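Mediator of RNA polymerase II transcription subunit 6 (Schizosaccharomyces pombe, PDB 4H61) serves as a subunit of Mediator, the coactivator complex that relays signals from gene-specific regulatory proteins to the basal RNA polymerase II transcription machinery. Local coordinates at residues T101-C106 against I110-N115; E94-P99 against F131-T136; E45-Q50 against N62-R67. One frame throughout, in Å; residues are numbered along the deposited sequence.

Contact 1. Residues T101-C106 against I110-N115; sequences TVYFVC and IYMAPN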
# COMPACT_ATOMS: atom_id res chain seq x y z
N THR A 101 5.25 6.05 -4.20
CA THR A 101 4.81 7.13 -3.33
C THR A 101 4.29 6.60 -1.99
O THR A 101 3.95 5.42 -1.87
CB THR A 101 3.77 8.07 -4.03
OG1 THR A 101 2.64 8.28 -3.17
CG2 THR A 101 3.30 7.50 -5.35
N VAL A 102 4.25 7.45 -0.96
CA VAL A 102 3.65 7.03 0.30
C VAL A 102 2.57 8.00 0.79
O VAL A 102 2.64 9.21 0.55
CB VAL A 102 4.69 6.68 1.41
CG1 VAL A 102 6.12 6.82 0.90
CG2 VAL A 102 4.48 7.50 2.67
N TYR A 103 1.56 7.46 1.46
CA TYR A 103 0.39 8.24 1.84
C TYR A 103 0.16 8.11 3.34
O TYR A 103 0.48 7.08 3.93
CB TYR A 103 -0.86 7.74 1.10
CG TYR A 103 -0.65 7.45 -0.37
CD1 TYR A 103 0.03 6.31 -0.78
CD2 TYR A 103 -1.15 8.32 -1.35
CE1 TYR A 103 0.23 6.04 -2.11
CE2 TYR A 103 -0.95 8.05 -2.69
CZ TYR A 103 -0.27 6.90 -3.06
OH TYR A 103 -0.06 6.61 -4.39
N PHE A 104 -0.41 9.15 3.93
CA PHE A 104 -0.82 9.09 5.33
C PHE A 104 -2.32 8.95 5.46
O PHE A 104 -3.08 9.58 4.72
CB PHE A 104 -0.34 10.33 6.08
CG PHE A 104 1.15 10.40 6.24
CD1 PHE A 104 1.92 9.25 6.12
CD2 PHE A 104 1.78 11.60 6.51
CE1 PHE A 104 3.29 9.31 6.27
CE2 PHE A 104 3.15 11.67 6.66
CZ PHE A 104 3.91 10.52 6.54
N VAL A 105 -2.75 8.10 6.38
CA VAL A 105 -4.15 8.04 6.77
C VAL A 105 -4.19 8.51 8.22
O VAL A 105 -4.12 7.70 9.15
CB VAL A 105 -4.73 6.62 6.63
CG1 VAL A 105 -6.23 6.64 6.83
CG2 VAL A 105 -4.40 6.05 5.26
N CYS A 106 -4.29 9.82 8.39
CA CYS A 106 -4.23 10.43 9.70
C CYS A 106 -5.59 10.99 10.08
O CYS A 106 -6.10 11.89 9.41
CB CYS A 106 -3.18 11.53 9.70
SG CYS A 106 -2.70 12.10 11.33
N ILE A 110 -6.79 11.14 4.28
CA ILE A 110 -5.76 10.58 3.44
C ILE A 110 -5.11 11.66 2.58
O ILE A 110 -5.80 12.50 2.00
CB ILE A 110 -6.32 9.47 2.54
CG1 ILE A 110 -7.18 8.51 3.36
CG2 ILE A 110 -5.19 8.72 1.84
CD1 ILE A 110 -7.64 7.28 2.59
N TYR A 111 -3.78 11.64 2.52
CA TYR A 111 -3.02 12.55 1.68
C TYR A 111 -1.62 11.97 1.44
O TYR A 111 -1.15 11.14 2.22
CB TYR A 111 -2.94 13.94 2.31
CG TYR A 111 -2.47 13.96 3.75
CD1 TYR A 111 -1.11 13.98 4.07
CD2 TYR A 111 -3.39 13.95 4.80
CE1 TYR A 111 -0.68 13.99 5.40
CE2 TYR A 111 -2.96 13.96 6.13
CZ TYR A 111 -1.60 13.99 6.42
OH TYR A 111 -1.17 13.99 7.73
N MET A 112 -0.98 12.38 0.35
CA MET A 112 0.40 11.97 0.06
C MET A 112 1.34 12.57 1.10
O MET A 112 1.18 13.71 1.52
CB MET A 112 0.84 12.43 -1.34
CG MET A 112 -0.05 11.95 -2.48
SD MET A 112 0.40 12.56 -4.13
CE MET A 112 2.12 12.04 -4.20
N ALA A 113 2.31 11.77 1.52
CA ALA A 113 3.30 12.25 2.46
C ALA A 113 4.32 12.99 1.64
O ALA A 113 4.33 12.85 0.41
CB ALA A 113 3.96 11.07 3.15
N PRO A 114 5.17 13.80 2.28
CA PRO A 114 6.26 14.44 1.54
C PRO A 114 7.14 13.41 0.82
O PRO A 114 7.21 12.25 1.24
CB PRO A 114 7.06 15.15 2.64
CG PRO A 114 6.06 15.43 3.69
CD PRO A 114 5.10 14.28 3.67
N ASN A 115 7.79 13.84 -0.25
CA ASN A 115 8.56 12.94 -1.08
C ASN A 115 9.68 12.25 -0.30
O ASN A 115 10.06 11.11 -0.61
CB ASN A 115 9.10 13.68 -2.31
CG ASN A 115 9.99 12.81 -3.16
OD1 ASN A 115 9.52 11.97 -3.93
ND2 ASN A 115 11.30 13.00 -3.02
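Phe104 and Tyr111 pair across the hairpin formed by strands 97-106 and 109-112, as a hydrogen-bonded antiparallel pair. The CB of Phe104 lies over the Tyr111 ring, a CH-pi contact 4.1 Å from the ring centroid. CG stands anti to the carbonyl carbon (chi1 -68°), which carries the ring along the strand toward Ala113. One ortho carbon, CD2, meets Tyr111 CE1 at 3.6 Å, with the two ring planes turned 80° apart. Farther out, Phe104 CE1, CE2 and CZ all lie against Ala113 CB, CZ nearest at 3.4 Å; this methyl sits over one face of the ring and also touches Val102 CG2. Tyr117 of the helix that follows packs edge-to-face with this phenylalanine. Behind the rings, Phe104 N donates to Tyr111 O at 2.7 Å, and Tyr111 N returns a bond to Phe104 O. A third bond, Ala113 N to Val102 O at 2.8 Å, is nearly straight (173°). Val105 and Ile110 lie side by side on the other face, CG1 to CG1 4.1 Å, and both touch Tyr31 of helix 28-33. Backbone hydrogen bonds thus hold the strands, with aromatic packing on the Phe104 face and aliphatic packing between strands on the Val105 face.

Contact 2. Residues E94-P99 against F131-T136; sequences ENEVKP and FQKALT
Lys133 and Glu96 meet at the ends of their side chains: Lys133 NZ donates to Glu96 OE1 at 3.2 Å, a salt bridge on the protein surface. The ammonium comes to the oxygen from above the carboxylate plane, 54° out of it, and Lys133 CE follows at 3.6 Å from the same OE1. The two side chains cross at about a right angle. Glu96 runs extended beyond CG, while Lys133 is straight as far as CE and then bends at its last torsion (chi4 79°), turning NZ to the acid. One shell out, each backbone has local bonds that probably help to place the pair. In the loop leading to Glu96, Asn93 OD1 accepts from Asn95 N and, weakly, from Glu96 N. On the helical side Thr136 OG1 donates to Lys133 O at 2.8 Å. Farther along, Val97 packs on Leu125 and Tyr129, and Pro99 on Thr122 and Leu125, so the helix packs along strand 97-106 through these residues, with the ion pair beyond them. The arrangement is that of a long helix laid on an antiparallel sheet, with a peripheral salt bridge joining its C-terminal part to the loop just ahead of strand 97-106.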
# COMPACT_ATOMS: atom_id res chain seq x y z
N GLU A 94 9.62 -11.48 -6.74
CA GLU A 94 9.37 -11.94 -5.37
C GLU A 94 10.35 -11.34 -4.37
O GLU A 94 10.13 -11.42 -3.16
CB GLU A 94 9.41 -13.46 -5.32
CG GLU A 94 8.59 -14.11 -6.41
CD GLU A 94 8.54 -15.61 -6.30
OE1 GLU A 94 9.48 -16.21 -5.73
OE2 GLU A 94 7.55 -16.20 -6.80
N ASN A 95 11.41 -10.74 -4.88
CA ASN A 95 12.47 -10.21 -4.03
C ASN A 95 12.65 -8.71 -4.15
O ASN A 95 13.32 -8.11 -3.32
CB ASN A 95 13.81 -10.89 -4.34
CG ASN A 95 13.76 -12.39 -4.13
OD1 ASN A 95 13.28 -12.87 -3.10
ND2 ASN A 95 14.25 -13.14 -5.11
N GLU A 96 12.10 -8.11 -5.19
CA GLU A 96 12.34 -6.69 -5.41
C GLU A 96 11.07 -5.87 -5.54
O GLU A 96 10.05 -6.33 -6.07
CB GLU A 96 13.24 -6.46 -6.62
CG GLU A 96 14.67 -6.91 -6.41
CD GLU A 96 15.61 -6.34 -7.45
OE1 GLU A 96 16.74 -6.87 -7.57
OE2 GLU A 96 15.22 -5.37 -8.14
N VAL A 97 11.15 -4.64 -5.05
CA VAL A 97 10.03 -3.73 -5.05
C VAL A 97 10.57 -2.31 -5.24
O VAL A 97 11.62 -1.97 -4.70
CB VAL A 97 9.27 -3.86 -3.72
CG1 VAL A 97 8.71 -2.53 -3.26
CG2 VAL A 97 8.19 -4.91 -3.84
N LYS A 98 9.88 -1.49 -6.02
CA LYS A 98 10.29 -0.10 -6.17
C LYS A 98 9.24 0.82 -5.58
O LYS A 98 8.11 0.89 -6.07
CB LYS A 98 10.57 0.26 -7.63
CG LYS A 98 11.05 1.69 -7.80
CD LYS A 98 11.27 2.05 -9.26
CE LYS A 98 11.69 3.51 -9.42
NZ LYS A 98 10.68 4.44 -8.83
N PRO A 99 9.60 1.52 -4.50
CA PRO A 99 8.67 2.43 -3.83
C PRO A 99 8.37 3.61 -4.73
O PRO A 99 9.31 4.23 -5.25
CB PRO A 99 9.45 2.89 -2.60
CG PRO A 99 10.52 1.85 -2.40
CD PRO A 99 10.88 1.41 -3.79
N PHE A 131 22.80 -5.74 0.07
CA PHE A 131 23.20 -6.79 0.98
C PHE A 131 22.88 -8.19 0.45
O PHE A 131 23.75 -9.06 0.40
CB PHE A 131 22.50 -6.58 2.32
CG PHE A 131 22.95 -7.51 3.39
CD1 PHE A 131 22.05 -8.35 4.02
CD2 PHE A 131 24.28 -7.56 3.76
CE1 PHE A 131 22.46 -9.20 5.02
CE2 PHE A 131 24.70 -8.42 4.76
CZ PHE A 131 23.79 -9.24 5.39
N GLN A 132 21.63 -8.39 0.04
CA GLN A 132 21.19 -9.69 -0.47
C GLN A 132 21.90 -10.12 -1.76
O GLN A 132 22.20 -11.30 -1.94
CB GLN A 132 19.67 -9.72 -0.65
CG GLN A 132 18.92 -9.85 0.66
CD GLN A 132 17.51 -9.30 0.60
OE1 GLN A 132 17.00 -8.93 -0.47
NE2 GLN A 132 16.85 -9.23 1.76
N LYS A 133 22.18 -9.16 -2.64
CA LYS A 133 22.90 -9.48 -3.87
C LYS A 133 24.34 -9.87 -3.53
O LYS A 133 24.98 -10.64 -4.24
CB LYS A 133 22.88 -8.31 -4.86
CG LYS A 133 21.53 -8.00 -5.49
CD LYS A 133 21.65 -6.86 -6.51
CE LYS A 133 20.33 -6.51 -7.19
NZ LYS A 133 19.41 -5.68 -6.35
N ALA A 134 24.83 -9.31 -2.42
CA ALA A 134 26.19 -9.55 -1.98
C ALA A 134 26.35 -10.96 -1.42
O ALA A 134 27.45 -11.51 -1.41
CB ALA A 134 26.61 -8.51 -0.95
N LEU A 135 25.25 -11.53 -0.95
CA LEU A 135 25.28 -12.86 -0.33
C LEU A 135 25.17 -13.99 -1.35
O LEU A 135 25.53 -15.13 -1.07
CB LEU A 135 24.17 -12.98 0.70
CG LEU A 135 24.35 -12.05 1.90
CD1 LEU A 135 23.21 -12.21 2.91
CD2 LEU A 135 25.71 -12.29 2.56
N THR A 136 24.67 -13.68 -2.54
CA THR A 136 24.44 -14.71 -3.53
C THR A 136 25.76 -15.22 -4.09
O THR A 136 25.82 -16.32 -4.64
CB THR A 136 23.54 -14.20 -4.68
OG1 THR A 136 24.18 -13.10 -5.35
CG2 THR A 136 22.19 -13.74 -4.14

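Contact 3. Residues E45-Q50 against N62-R67; sequences EMLKMQ and NSQLKR
Two helices joined by a short connection, 43-53 and 61-66, approach each other here through a small apolar contact in which Leu47 reaches across to Gln64 and Leu65. The helices stay well apart, the nearest CA pair, Leu47 and Gln64, being 8.2 Å from each other. Leu47 CD1 does most of the touching. It lies 3.7 Å from Gln64 CB and 3.8 Å from Leu65 CD2, so one methyl bridges two successive residues of the second helix. The other methyl, Leu47 CD2, comes within 4.1 Å of Gln64 OE1. Gln64 is bent at its second torsion (chi2 -68°), which turns the amide so that OE1 accepts from Arg67 NH1 at 3.1 Å. That bond lies in the carbonyl plane, on a lone pair, and near the guanidinium plane as well. With an alanine here in place of Gln64, Leu47 CD2 would probably lose the amide beside it and Arg67 its acceptor, leaving the guanidinium freer to turn. Leu58, in the connection, packs against both Leu47 and Gln64, while Leu65 leans on Val74 of the sheet. Contact between the helices therefore rests on dispersion forces, whereas the polar end of Gln64 is bonded to Arg67, just past the end of its own helix.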
# COMPACT_ATOMS: atom_id res chain seq x y z
N GLU A 45 -6.37 -4.55 -6.65
CA GLU A 45 -7.68 -4.58 -7.25
C GLU A 45 -7.96 -5.93 -7.91
O GLU A 45 -9.08 -6.46 -7.84
CB GLU A 45 -7.82 -3.45 -8.28
CG GLU A 45 -9.13 -3.42 -9.03
CD GLU A 45 -10.31 -3.04 -8.16
OE1 GLU A 45 -10.11 -2.73 -6.96
OE2 GLU A 45 -11.45 -3.05 -8.68
N MET A 46 -6.93 -6.49 -8.55
CA MET A 46 -7.09 -7.75 -9.25
C MET A 46 -7.49 -8.81 -8.25
O MET A 46 -8.41 -9.59 -8.49
CB MET A 46 -5.79 -8.13 -9.96
CG MET A 46 -5.86 -9.44 -10.74
SD MET A 46 -5.51 -10.92 -9.74
CE MET A 46 -5.76 -12.19 -10.97
N LEU A 47 -6.81 -8.80 -7.11
CA LEU A 47 -7.11 -9.71 -6.01
C LEU A 47 -8.51 -9.49 -5.45
O LEU A 47 -9.20 -10.46 -5.15
CB LEU A 47 -6.07 -9.58 -4.91
CG LEU A 47 -4.73 -10.27 -5.20
CD1 LEU A 47 -3.66 -9.90 -4.18
CD2 LEU A 47 -4.93 -11.77 -5.22
N LYS A 48 -8.94 -8.23 -5.31
CA LYS A 48 -10.25 -7.95 -4.74
C LYS A 48 -11.32 -8.65 -5.57
O LYS A 48 -12.28 -9.20 -5.04
CB LYS A 48 -10.55 -6.45 -4.66
CG LYS A 48 -11.93 -6.12 -4.04
CD LYS A 48 -12.30 -4.63 -4.11
CE LYS A 48 -12.97 -4.27 -5.44
NZ LYS A 48 -13.16 -2.79 -5.68
N MET A 49 -11.12 -8.65 -6.88
CA MET A 49 -12.12 -9.17 -7.79
C MET A 49 -12.11 -10.68 -7.95
O MET A 49 -13.16 -11.29 -8.13
CB MET A 49 -12.03 -8.46 -9.14
CG MET A 49 -12.24 -6.96 -9.02
SD MET A 49 -13.97 -6.45 -9.06
CE MET A 49 -14.52 -6.74 -7.38
N GLN A 50 -10.93 -11.30 -7.89
CA GLN A 50 -10.88 -12.75 -7.90
C GLN A 50 -11.62 -13.26 -6.67
O GLN A 50 -12.35 -14.25 -6.73
CB GLN A 50 -9.44 -13.27 -7.92
CG GLN A 50 -8.75 -13.15 -9.28
CD GLN A 50 -9.37 -14.03 -10.36
OE1 GLN A 50 -9.76 -15.16 -10.10
NE2 GLN A 50 -9.46 -13.50 -11.58
N ASN A 62 -0.41 -9.71 1.96
CA ASN A 62 1.02 -9.59 1.69
C ASN A 62 1.63 -10.84 1.07
O ASN A 62 2.57 -10.75 0.27
CB ASN A 62 1.77 -9.23 2.97
CG ASN A 62 1.39 -7.88 3.51
OD1 ASN A 62 0.96 -7.76 4.66
ND2 ASN A 62 1.55 -6.85 2.69
N SER A 63 1.12 -12.00 1.44
CA SER A 63 1.64 -13.23 0.86
C SER A 63 1.11 -13.37 -0.57
O SER A 63 1.81 -13.87 -1.45
CB SER A 63 1.30 -14.45 1.72
OG SER A 63 -0.09 -14.73 1.70
N GLN A 64 -0.12 -12.92 -0.79
CA GLN A 64 -0.68 -12.93 -2.14
C GLN A 64 0.08 -11.99 -3.08
O GLN A 64 0.29 -12.30 -4.25
CB GLN A 64 -2.17 -12.59 -2.11
CG GLN A 64 -3.06 -13.74 -1.64
CD GLN A 64 -3.09 -14.89 -2.63
OE1 GLN A 64 -2.55 -14.80 -3.74
NE2 GLN A 64 -3.73 -15.99 -2.24
N LEU A 65 0.49 -10.83 -2.56
CA LEU A 65 1.21 -9.85 -3.36
C LEU A 65 2.60 -10.32 -3.80
O LEU A 65 3.09 -9.92 -4.85
CB LEU A 65 1.30 -8.51 -2.63
CG LEU A 65 -0.05 -7.81 -2.44
CD1 LEU A 65 0.06 -6.54 -1.59
CD2 LEU A 65 -0.68 -7.51 -3.79
N LYS A 66 3.24 -11.17 -3.00
CA LYS A 66 4.59 -11.62 -3.33
C LYS A 66 4.62 -12.38 -4.65
O LYS A 66 5.59 -12.28 -5.41
CB LYS A 66 5.20 -12.44 -2.19
CG LYS A 66 5.62 -11.60 -0.98
CD LYS A 66 5.99 -12.45 0.23
CE LYS A 66 7.36 -13.14 0.08
NZ LYS A 66 7.66 -14.02 1.25
N ARG A 67 3.54 -13.10 -4.94
CA ARG A 67 3.44 -13.91 -6.15
C ARG A 67 3.11 -13.10 -7.40
O ARG A 67 3.03 -13.66 -8.49
CB ARG A 67 2.36 -14.98 -5.97
CG ARG A 67 2.17 -15.45 -4.54
CD ARG A 67 0.90 -16.26 -4.40
NE ARG A 67 0.75 -17.18 -5.53
CZ ARG A 67 -0.35 -17.27 -6.28
NH1 ARG A 67 -1.40 -16.50 -6.02
NH2 ARG A 67 -0.39 -18.14 -7.28

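Contacts 1 and 2 share strand 97-106: contact 2 lies just before its start and contact 1 pairs its far end, their centres about 25 Å apart. The chain then passes from strand 109-112, after a two-residue link, into helix 115-135, which runs back to close contact 2, so contact 1 falls within the span of sequence that contact 2 brackets. Contact 3 is completed earlier in the chain and lies across the molecule's centre from contact 1, with nearest atoms about 13 Å apart. It does touch contact 2, where Glu94 CG packs 3.7 Å from Lys66 O. The three show strand-to-strand, loop-to-helix and helix-to-helix joins, made by backbone bonds with aromatic packing, by a salt bridge and by apolar packing.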